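Long-range contacts in nuclear inclusion protein A (PDB 3MMG), which probably acts as a 3C-type cysteine protease that cleaves the viral polyprotein at specific sites: residues A[107-112]-A[125-131]; A[138-144]-A[176-181]. The protein carries 3 engineered substitutions. All coordinates share one frame; numbering follows the deposited sequence.

Interaction 1: A[107-112]-A[125-131]; sequences DRVCMV and VSESSHI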
ATOM      1  N   ASP A 107      17.961  -2.137   6.016  1.00  9.93           N
ATOM      2  CA  ASP A 107      17.159  -1.028   5.511  1.00  9.50           C
ATOM      3  C   ASP A 107      16.706  -0.029   6.552  1.00  9.97           C
ATOM      4  O   ASP A 107      16.390  -0.386   7.692  1.00 10.91           O
ATOM      5  CB  ASP A 107      15.900  -1.585   4.867  1.00  9.06           C
ATOM      6  CG  ASP A 107      16.164  -2.143   3.488  1.00 11.34           C
ATOM      7  OD1 ASP A 107      16.804  -1.440   2.666  1.00 10.60           O
ATOM      8  OD2 ASP A 107      15.752  -3.292   3.253  1.00 11.22           O
ATOM      9  N   ARG A 108      16.610   1.217   6.121  1.00  8.94           N
ATOM     10  CA  ARG A 108      15.792   2.192   6.818  1.00  8.46           C
ATOM     11  C   ARG A 108      14.823   2.710   5.757  1.00  8.78           C
ATOM     12  O   ARG A 108      15.124   2.663   4.552  1.00  7.97           O
ATOM     13  CB  ARG A 108      16.660   3.332   7.358  1.00  9.70           C
ATOM     14  CG  ARG A 108      17.748   2.802   8.317  1.00  8.45           C
ATOM     15  CD  ARG A 108      18.465   3.921   9.034  1.00 11.88           C
ATOM     16  NE  ARG A 108      19.305   4.739   8.152  1.00 14.15           N
ATOM     17  CZ  ARG A 108      20.574   4.452   7.852  1.00 18.23           C
ATOM     18  NH1 ARG A 108      21.136   3.341   8.326  1.00 16.61           N
ATOM     19  NH2 ARG A 108      21.290   5.265   7.076  1.00 18.32           N
ATOM     20  N   VAL A 109      13.664   3.183   6.205  1.00  8.50           N
ATOM     21  CA  VAL A 109      12.595   3.535   5.249  1.00  8.37           C
ATOM     22  C   VAL A 109      12.061   4.951   5.428  1.00  9.25           C
ATOM     23  O   VAL A 109      12.038   5.484   6.547  1.00  9.15           O
ATOM     24  CB  VAL A 109      11.385   2.541   5.300  1.00  8.49           C
ATOM     25  CG1 VAL A 109      11.803   1.129   4.866  1.00 11.41           C
ATOM     26  CG2 VAL A 109      10.736   2.536   6.693  1.00  8.55           C
ATOM     27  N   CYS A 110      11.670   5.568   4.302  0.50  9.47           N
ATOM     28  CA  CYS A 110      10.851   6.810   4.292  0.50  9.29           C
ATOM     29  C   CYS A 110       9.477   6.541   3.712  0.50  9.20           C
ATOM     30  O   CYS A 110       9.357   5.806   2.723  0.50  8.91           O
ATOM     31  CB  CYS A 110      11.479   7.899   3.419  0.50  9.72           C
ATOM     32  SG  CYS A 110      13.017   8.566   3.996  0.50 11.67           S
ATOM     33  N   MET A 111       8.444   7.178   4.271  1.00  8.83           N
ATOM     34  CA  MET A 111       7.124   7.072   3.683  1.00  9.30           C
ATOM     35  C   MET A 111       7.040   8.113   2.583  1.00  9.51           C
ATOM     36  O   MET A 111       7.501   9.255   2.746  1.00  8.75           O
ATOM     37  CB  MET A 111       6.058   7.261   4.755  1.00  9.87           C
ATOM     38  CG  MET A 111       4.648   6.980   4.227  1.00  9.38           C
ATOM     39  SD  MET A 111       3.427   7.025   5.569  1.00 13.44           S
ATOM     40  CE  MET A 111       3.984   5.690   6.617  1.00 12.60           C
ATOM     41  N   VAL A 112       6.439   7.717   1.468  1.00  9.38           N
ATOM     42  CA  VAL A 112       6.275   8.615   0.331  1.00  9.59           C
ATOM     43  C   VAL A 112       4.781   8.768   0.037  1.00 10.78           C
ATOM     44  O   VAL A 112       4.035   7.788   0.065  1.00 10.71           O
ATOM     45  CB  VAL A 112       6.987   8.068  -0.903  1.00 10.36           C
ATOM     46  CG1 VAL A 112       6.637   8.938  -2.118  1.00 11.65           C
ATOM     47  CG2 VAL A 112       8.495   8.044  -0.681  1.00  9.16           C
ATOM     48  N   VAL A 125       7.590  13.403   1.315  1.00  9.91           N
ATOM     49  CA  VAL A 125       8.418  12.346   1.894  1.00  9.75           C
ATOM     50  C   VAL A 125       8.597  12.597   3.394  1.00  9.79           C
ATOM     51  O   VAL A 125       8.675  13.741   3.835  1.00  9.70           O
ATOM     52  CB  VAL A 125       9.783  12.182   1.158  1.00 10.48           C
ATOM     53  CG1 VAL A 125      10.655  13.418   1.290  1.00 11.91           C
ATOM     54  CG2 VAL A 125      10.527  10.958   1.687  1.00 11.58           C
ATOM     55  N   SER A 126       8.608  11.515   4.171  1.00  9.49           N
ATOM     56  CA  SER A 126       8.711  11.621   5.633  1.00  9.88           C
ATOM     57  C   SER A 126      10.158  11.520   6.091  1.00 10.04           C
ATOM     58  O   SER A 126      11.078  11.312   5.287  1.00 10.19           O
ATOM     59  CB  SER A 126       7.957  10.480   6.315  1.00  9.66           C
ATOM     60  OG  SER A 126       8.664   9.247   6.164  1.00  7.95           O
ATOM     61  N   GLU A 127      10.365  11.661   7.411  1.00 10.51           N
ATOM     62  CA  GLU A 127      11.676  11.291   7.975  1.00 10.93           C
ATOM     63  C   GLU A 127      11.897   9.800   7.787  1.00 10.43           C
ATOM     64  O   GLU A 127      10.937   9.020   7.650  1.00 10.44           O
ATOM     65  CB  GLU A 127      11.713  11.606   9.481  1.00 11.29           C
ATOM     66  CG  GLU A 127      11.946  13.071   9.818  1.00 13.34           C
ATOM     67  CD  GLU A 127      12.325  13.226  11.273  1.00 15.42           C
ATOM     68  OE1 GLU A 127      11.434  13.097  12.143  1.00 15.44           O
ATOM     69  OE2 GLU A 127      13.517  13.470  11.542  1.00 15.71           O
ATOM     70  N   SER A 128      13.163   9.391   7.820  1.00 10.03           N
ATOM     71  CA  SER A 128      13.468   7.959   7.669  1.00 10.04           C
ATOM     72  C   SER A 128      13.326   7.264   9.016  1.00  9.76           C
ATOM     73  O   SER A 128      13.539   7.876  10.069  1.00 11.21           O
ATOM     74  CB  SER A 128      14.879   7.706   7.114  1.00 11.02           C
ATOM     75  OG  SER A 128      15.882   8.065   8.046  1.00 12.26           O
ATOM     76  N   SER A 129      13.021   5.973   8.970  1.00  9.14           N
ATOM     77  CA  SER A 129      12.828   5.197  10.187  1.00  9.36           C
ATOM     78  C   SER A 129      13.572   3.876  10.157  1.00  8.99           C
ATOM     79  O   SER A 129      13.696   3.233   9.121  1.00  8.40           O
ATOM     80  CB  SER A 129      11.341   4.891  10.373  1.00  9.36           C
ATOM     81  OG  SER A 129      11.097   4.122  11.554  1.00 10.86           O
ATOM     82  N   HIS A 130      14.035   3.469  11.331  1.00  8.39           N
ATOM     83  CA  HIS A 130      14.503   2.113  11.523  1.00  8.10           C
ATOM     84  C   HIS A 130      13.290   1.207  11.459  1.00  8.49           C
ATOM     85  O   HIS A 130      12.150   1.677  11.639  1.00  8.86           O
ATOM     86  CB  HIS A 130      15.210   1.987  12.882  1.00  8.67           C
ATOM     87  CG  HIS A 130      16.219   3.063  13.096  1.00  8.68           C
ATOM     88  ND1 HIS A 130      17.357   3.176  12.321  1.00 10.58           N
ATOM     89  CD2 HIS A 130      16.245   4.108  13.956  1.00 12.62           C
ATOM     90  CE1 HIS A 130      18.051   4.229  12.710  1.00 12.00           C
ATOM     91  NE2 HIS A 130      17.383   4.830  13.682  1.00 11.59           N
ATOM     92  N   ILE A 131      13.536  -0.075  11.185  1.00  7.96           N
ATOM     93  CA  ILE A 131      12.430  -1.058  11.089  1.00  8.16           C
ATOM     94  C   ILE A 131      12.739  -2.309  11.876  1.00  8.88           C
ATOM     95  O   ILE A 131      13.918  -2.622  12.111  1.00  9.10           O
ATOM     96  CB  ILE A 131      12.091  -1.394   9.635  1.00  7.99           C
ATOM     97  CG1 ILE A 131      13.301  -1.994   8.897  1.00  8.26           C
ATOM     98  CG2 ILE A 131      11.687  -0.082   8.894  1.00  8.00           C
ATOM     99  CD1 ILE A 131      12.992  -2.543   7.479  1.00  9.38           C
TER
HETATM  100  O   HOH W   1      16.131  -0.759  10.386  1.00  8.52           O

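Interaction 2: A[138-144]-A[176-181]; sequences SFWQHWI and SNYFVE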
ATOM      1  N   SER A 138       3.927 -10.787   8.106  1.00 11.53           N
ATOM      2  CA  SER A 138       4.503  -9.947   7.064  1.00 11.99           C
ATOM      3  C   SER A 138       4.595  -8.486   7.506  1.00 12.06           C
ATOM      4  O   SER A 138       4.818  -7.581   6.682  1.00 12.87           O
ATOM      5  CB  SER A 138       3.690 -10.089   5.775  1.00 12.28           C
ATOM      6  OG  SER A 138       3.920 -11.372   5.192  1.00 12.43           O
ATOM      7  N   PHE A 139       4.417  -8.240   8.798  1.00 11.45           N
ATOM      8  CA  PHE A 139       4.442  -6.873   9.310  1.00 10.96           C
ATOM      9  C   PHE A 139       5.827  -6.479   9.813  1.00 10.37           C
ATOM     10  O   PHE A 139       6.524  -7.283  10.437  1.00 10.39           O
ATOM     11  CB  PHE A 139       3.450  -6.669  10.468  1.00 11.32           C
ATOM     12  CG  PHE A 139       2.003  -6.762  10.076  1.00 11.63           C
ATOM     13  CD1 PHE A 139       1.408  -5.773   9.267  1.00 10.86           C
ATOM     14  CD2 PHE A 139       1.222  -7.827  10.522  1.00 13.02           C
ATOM     15  CE1 PHE A 139       0.030  -5.866   8.898  1.00 11.05           C
ATOM     16  CE2 PHE A 139      -0.150  -7.926  10.157  1.00 12.93           C
ATOM     17  CZ  PHE A 139      -0.734  -6.940   9.338  1.00 12.75           C
ATOM     18  N   TRP A 140       6.206  -5.231   9.552  1.00 10.12           N
ATOM     19  CA  TRP A 140       7.409  -4.638  10.130  1.00 10.18           C
ATOM     20  C   TRP A 140       7.049  -3.352  10.847  1.00  9.50           C
ATOM     21  O   TRP A 140       6.307  -2.511  10.306  1.00  9.72           O
ATOM     22  CB  TRP A 140       8.401  -4.269   9.031  1.00 10.81           C
ATOM     23  CG  TRP A 140       9.026  -5.431   8.333  1.00 10.21           C
ATOM     24  CD1 TRP A 140       8.422  -6.309   7.466  1.00 11.47           C
ATOM     25  CD2 TRP A 140      10.403  -5.812   8.398  1.00 11.07           C
ATOM     26  NE1 TRP A 140       9.342  -7.225   7.006  1.00 11.99           N
ATOM     27  CE2 TRP A 140      10.562  -6.948   7.562  1.00 11.77           C
ATOM     28  CE3 TRP A 140      11.531  -5.305   9.090  1.00 13.44           C
ATOM     29  CZ2 TRP A 140      11.809  -7.591   7.388  1.00 12.99           C
ATOM     30  CZ3 TRP A 140      12.768  -5.948   8.927  1.00 11.12           C
ATOM     31  CH2 TRP A 140      12.893  -7.069   8.049  1.00 10.75           C
ATOM     32  N   GLN A 141       7.591  -3.169  12.031  1.00  9.73           N
ATOM     33  CA  GLN A 141       7.349  -1.939  12.777  1.00 10.63           C
ATOM     34  C   GLN A 141       8.133  -0.755  12.171  1.00  9.80           C
ATOM     35  O   GLN A 141       9.271  -0.919  11.684  1.00  9.91           O
ATOM     36  CB  GLN A 141       7.731  -2.123  14.251  1.00 10.91           C
ATOM     37  CG  GLN A 141       7.262  -0.967  15.139  1.00 13.07           C
ATOM     38  CD  GLN A 141       7.493  -1.219  16.621  1.00 13.73           C
ATOM     39  OE1 GLN A 141       8.011  -2.266  17.005  1.00 18.69           O
ATOM     40  NE2 GLN A 141       7.097  -0.264  17.454  1.00 19.06           N
ATOM     41  N   HIS A 142       7.518   0.425  12.207  1.00  9.72           N
ATOM     42  CA  HIS A 142       8.211   1.661  11.870  1.00  9.00           C
ATOM     43  C   HIS A 142       7.735   2.758  12.822  1.00  9.95           C
ATOM     44  O   HIS A 142       6.727   2.585  13.534  1.00 10.27           O
ATOM     45  CB  HIS A 142       8.005   2.042  10.370  1.00  9.20           C
ATOM     46  CG  HIS A 142       6.618   2.514  10.035  1.00  9.45           C
ATOM     47  ND1 HIS A 142       6.207   3.811  10.249  1.00  8.74           N
ATOM     48  CD2 HIS A 142       5.567   1.879   9.457  1.00 11.18           C
ATOM     49  CE1 HIS A 142       4.954   3.948   9.849  1.00  9.67           C
ATOM     50  NE2 HIS A 142       4.537   2.790   9.371  1.00  8.67           N
ATOM     51  N   TRP A 143       8.484   3.861  12.851  1.00  9.23           N
ATOM     52  CA  TRP A 143       8.215   4.970  13.773  1.00 10.72           C
ATOM     53  C   TRP A 143       7.830   6.309  13.113  1.00 10.51           C
ATOM     54  O   TRP A 143       7.992   7.364  13.735  1.00 12.17           O
ATOM     55  CB  TRP A 143       9.393   5.143  14.740  1.00 11.09           C
ATOM     56  CG  TRP A 143       9.432   4.030  15.773  1.00 12.66           C
ATOM     57  CD1 TRP A 143       8.899   4.067  17.037  1.00 12.99           C
ATOM     58  CD2 TRP A 143       9.998   2.719  15.614  1.00 12.94           C
ATOM     59  NE1 TRP A 143       9.108   2.860  17.672  1.00 13.76           N
ATOM     60  CE2 TRP A 143       9.774   2.016  16.820  1.00 13.77           C
ATOM     61  CE3 TRP A 143      10.668   2.070  14.570  1.00 13.24           C
ATOM     62  CZ2 TRP A 143      10.216   0.699  17.010  1.00 14.00           C
ATOM     63  CZ3 TRP A 143      11.116   0.749  14.760  1.00 12.98           C
ATOM     64  CH2 TRP A 143      10.874   0.082  15.974  1.00 14.75           C
ATOM     65  N   ILE A 144       7.300   6.258  11.889  1.00 10.01           N
ATOM     66  CA  ILE A 144       6.896   7.465  11.154  1.00 10.28           C
ATOM     67  C   ILE A 144       5.459   7.808  11.545  1.00 10.11           C
ATOM     68  O   ILE A 144       4.576   6.956  11.483  1.00 10.39           O
ATOM     69  CB  ILE A 144       6.990   7.256   9.617  1.00 10.15           C
ATOM     70  CG1 ILE A 144       8.425   6.857   9.215  1.00  9.97           C
ATOM     71  CG2 ILE A 144       6.503   8.530   8.842  1.00  9.41           C
ATOM     72  CD1 ILE A 144       8.560   6.179   7.843  1.00 11.40           C
ATOM     73  N   SER A 176       2.163   2.565  18.236  1.00 21.48           N
ATOM     74  CA  SER A 176       3.159   1.872  17.393  1.00 19.80           C
ATOM     75  C   SER A 176       2.565   1.703  16.001  1.00 18.12           C
ATOM     76  O   SER A 176       1.362   1.512  15.877  1.00 18.36           O
ATOM     77  CB  SER A 176       3.488   0.479  17.953  1.00 19.97           C
ATOM     78  OG  SER A 176       4.200   0.550  19.184  1.00 22.69           O
ATOM     79  N   ASN A 177       3.410   1.757  14.969  1.00 16.10           N
ATOM     80  CA  ASN A 177       2.959   1.635  13.581  1.00 13.84           C
ATOM     81  C   ASN A 177       3.625   0.467  12.866  1.00 12.51           C
ATOM     82  O   ASN A 177       4.772   0.137  13.163  1.00 10.81           O
ATOM     83  CB  ASN A 177       3.288   2.913  12.807  1.00 13.63           C
ATOM     84  CG  ASN A 177       2.391   4.043  13.164  1.00 16.64           C
ATOM     85  OD1 ASN A 177       1.235   3.847  13.554  1.00 17.04           O
ATOM     86  ND2 ASN A 177       2.913   5.254  13.044  1.00 15.96           N
ATOM     87  N   TYR A 178       2.920  -0.125  11.908  1.00 11.55           N
ATOM     88  CA  TYR A 178       3.437  -1.290  11.181  1.00 11.16           C
ATOM     89  C   TYR A 178       3.077  -1.194   9.710  1.00 10.16           C
ATOM     90  O   TYR A 178       1.960  -0.799   9.362  1.00  9.15           O
ATOM     91  CB  TYR A 178       2.900  -2.605  11.747  1.00 12.22           C
ATOM     92  CG  TYR A 178       3.158  -2.767  13.209  1.00 12.63           C
ATOM     93  CD1 TYR A 178       2.281  -2.205  14.129  1.00 14.74           C
ATOM     94  CD2 TYR A 178       4.290  -3.454  13.682  1.00 14.50           C
ATOM     95  CE1 TYR A 178       2.503  -2.290  15.471  1.00 16.93           C
ATOM     96  CE2 TYR A 178       4.513  -3.554  15.084  1.00 16.78           C
ATOM     97  CZ  TYR A 178       3.591  -2.966  15.942  1.00 17.59           C
ATOM     98  OH  TYR A 178       3.699  -2.988  17.317  1.00 19.77           O
ATOM     99  N   PHE A 179       4.044  -1.533   8.867  1.00  9.56           N
ATOM    100  CA  PHE A 179       3.782  -1.690   7.458  1.00  8.54           C
ATOM    101  C   PHE A 179       3.795  -3.158   7.071  1.00  8.71           C
ATOM    102  O   PHE A 179       4.323  -3.997   7.821  1.00  9.31           O
ATOM    103  CB  PHE A 179       4.744  -0.858   6.600  1.00  7.63           C
ATOM    104  CG  PHE A 179       6.160  -1.371   6.508  1.00  8.04           C
ATOM    105  CD1 PHE A 179       6.527  -2.300   5.508  1.00  8.99           C
ATOM    106  CD2 PHE A 179       7.160  -0.849   7.352  1.00  7.76           C
ATOM    107  CE1 PHE A 179       7.858  -2.705   5.367  1.00 11.62           C
ATOM    108  CE2 PHE A 179       8.510  -1.238   7.199  1.00  6.91           C
ATOM    109  CZ  PHE A 179       8.851  -2.176   6.222  1.00  8.93           C
ATOM    110  N   VAL A 180       3.215  -3.464   5.911  1.00  7.80           N
ATOM    111  CA  VAL A 180       3.197  -4.863   5.420  1.00  8.54           C
ATOM    112  C   VAL A 180       4.183  -4.940   4.270  1.00  8.95           C
ATOM    113  O   VAL A 180       4.124  -4.109   3.369  1.00  8.64           O
ATOM    114  CB  VAL A 180       1.787  -5.352   4.947  1.00  8.16           C
ATOM    115  CG1 VAL A 180       1.114  -4.308   4.003  1.00  7.72           C
ATOM    116  CG2 VAL A 180       1.865  -6.756   4.300  1.00  9.26           C
ATOM    117  N   GLU A 181       5.077  -5.934   4.310  1.00  9.01           N
ATOM    118  CA  GLU A 181       6.136  -6.053   3.317  1.00  9.65           C
ATOM    119  C   GLU A 181       5.646  -6.708   2.046  1.00  9.97           C
ATOM    120  O   GLU A 181       4.779  -7.577   2.088  1.00 10.26           O
ATOM    121  CB  GLU A 181       7.303  -6.885   3.883  1.00 10.01           C
ATOM    122  CG  GLU A 181       6.897  -8.311   4.247  1.00 12.78           C
ATOM    123  CD  GLU A 181       8.041  -9.306   4.211  1.00 16.00           C
ATOM    124  OE1 GLU A 181       9.027  -9.126   4.933  1.00 18.69           O
ATOM    125  OE2 GLU A 181       7.931 -10.289   3.458  1.00 21.30           O
TER
HETATM  126  O   HOH W   2       6.616 -12.264   5.126  1.00 22.44           O
HETATM  127  O   HOH W   3       6.084   2.210  16.194  1.00 15.27           O
HETATM  128  O   HOH W   4       5.984  -3.783  18.553  1.00 29.80           O
HETATM  129  O   HOH W   5       7.124  -0.459  20.411  1.00 43.05           O

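Interaction 1: A[107-112]-A[125-131]
Ser126 grips Met111 with both its hydroxyl and its backbone. Met111 N donates to Ser126 OG at 2.8 Å, with 158° at the hydrogen. In a regular strand pair a backbone carbonyl would take this bond. The hydroxyl can reach because it lies between its own backbone N and carbonyl carbon (chi1 73°), on a side chain whose CB points toward the 107-112 strand. Ser126 OG also donates to Glu127 O at 2.7 Å, which uses its own proton. Ser126 N completes the pair with a bond to Met111 O of 2.9 Å.

The strands are antiparallel, but their register slips by one residue. Val109 pairs with Ser129, while Val112 pairs with Val125. One extra residue on 125-129, between these two pairs, gives a beta bulge near Ser126 and Glu127. The two strands form a hairpin in the six-stranded antiparallel barrel, in keeping with the chymotrypsin-like fold of clan PA peptidases.

On one face, Cys110 CB lies 3.6 Å from Val125 CG2, and the same methyl reaches Val112 more loosely. On the other side Val109 meets Ile131; the two side chains cross at about a right angle. Their methyls Val109 CG2 and Ile131 CG2 are 3.6 Å apart. Ser129 OG turns back to its own neighbour and donates to His130 O in the carbonyl plane, on a lone pair.

At the open end Arg108 and His130 run side by side in the same direction. Arg108 CD sits 3.5 Å from His130 ND1, while Arg108 NE stays 4.9 Å from the same nitrogen. The guanidinium and ring planes are 66° apart. A water joins the backbones beside them, taking a bond from Ile131 N and giving one to Asp107 O. The Asp107 carboxylate faces other partners, Ser157 and Arg101.

Interaction 2: A[138-144]-A[176-181]
Strands 139-142 and 177-181 run antiparallel, with axes 4.4 Å apart at closest, and Trp140 with Phe179 and His142 with Asn177 form their hydrogen-bonded pairs. Trp140 and Phe179 lie side by side on one face, pointing the same way. Their rings are nearly parallel, with 11° between the Phe179 plane and the five-membered ring of Trp140, but they are slid apart and barely overlap. Instead Trp140 CB sits over the Phe179 face, 3.8 Å from the ring centroid, as a CH-pi contact. The indole N-H is used as well: Trp140 NE1 donates to Glu181 OE1 at 2.8 Å. The bond lies close to the ring plane and meets the anti lone pair. The indole and carboxylate planes are nearly coplanar, 14° apart. Glu181 OE2 has a salt bridge to Arg80 and a bond to Gln102, so both carboxylate oxygens are engaged.

His142 is turned with CG between its backbone N and carbonyl carbon (chi1 71°). This brings its ring against the partner strand. Asn177 CB covers one ring face, 3.8 Å from the centroid. Ile144 N donates to His142 ND1 at 3.1 Å near the ring plane, and His142 NE2 is hydrogen-bonded to His167.

On the other face the extended Gln141 crosses the Tyr178 ring at a slant, with Gln141 CB 3.6 Å from Tyr178 CE2. A water bridges Gln141 OE1 and Tyr178 OH. Phe139 lies on this face too, beside Val180.

Asn177 also packs on a polar side chain of the bound peptide, consistent with this end of the pair bordering the substrate-binding site. Within the barrel, strand 121-133 flanks 139-142, and strand 163-171 flanks 177-181 through backbone bonds of Tyr178 and Val180. Leu155 of strand 154-157 packs on Phe179.

From the N terminus, the seven-stranded sheet is complete before either contact begins. Interaction 1 then closes a hairpin between 107-112 and 125-131, with twelve residues between the segments, eight of them strand. After strand 121-133 the chain turns back into the neighbouring antiparallel strand 139-142, where interaction 2 opens. It closes a longer loop that includes strands 154-157 and 163-171. The two contacts are in series and neither nest nor cross. Strands 121-133 and 139-142 are neighbours in the same barrel, so together the contacts tie four of its strands. They also touch directly: Ser129 OG probably bonds Trp143 N at 2.9 Å, and Ile131 packs on Trp140.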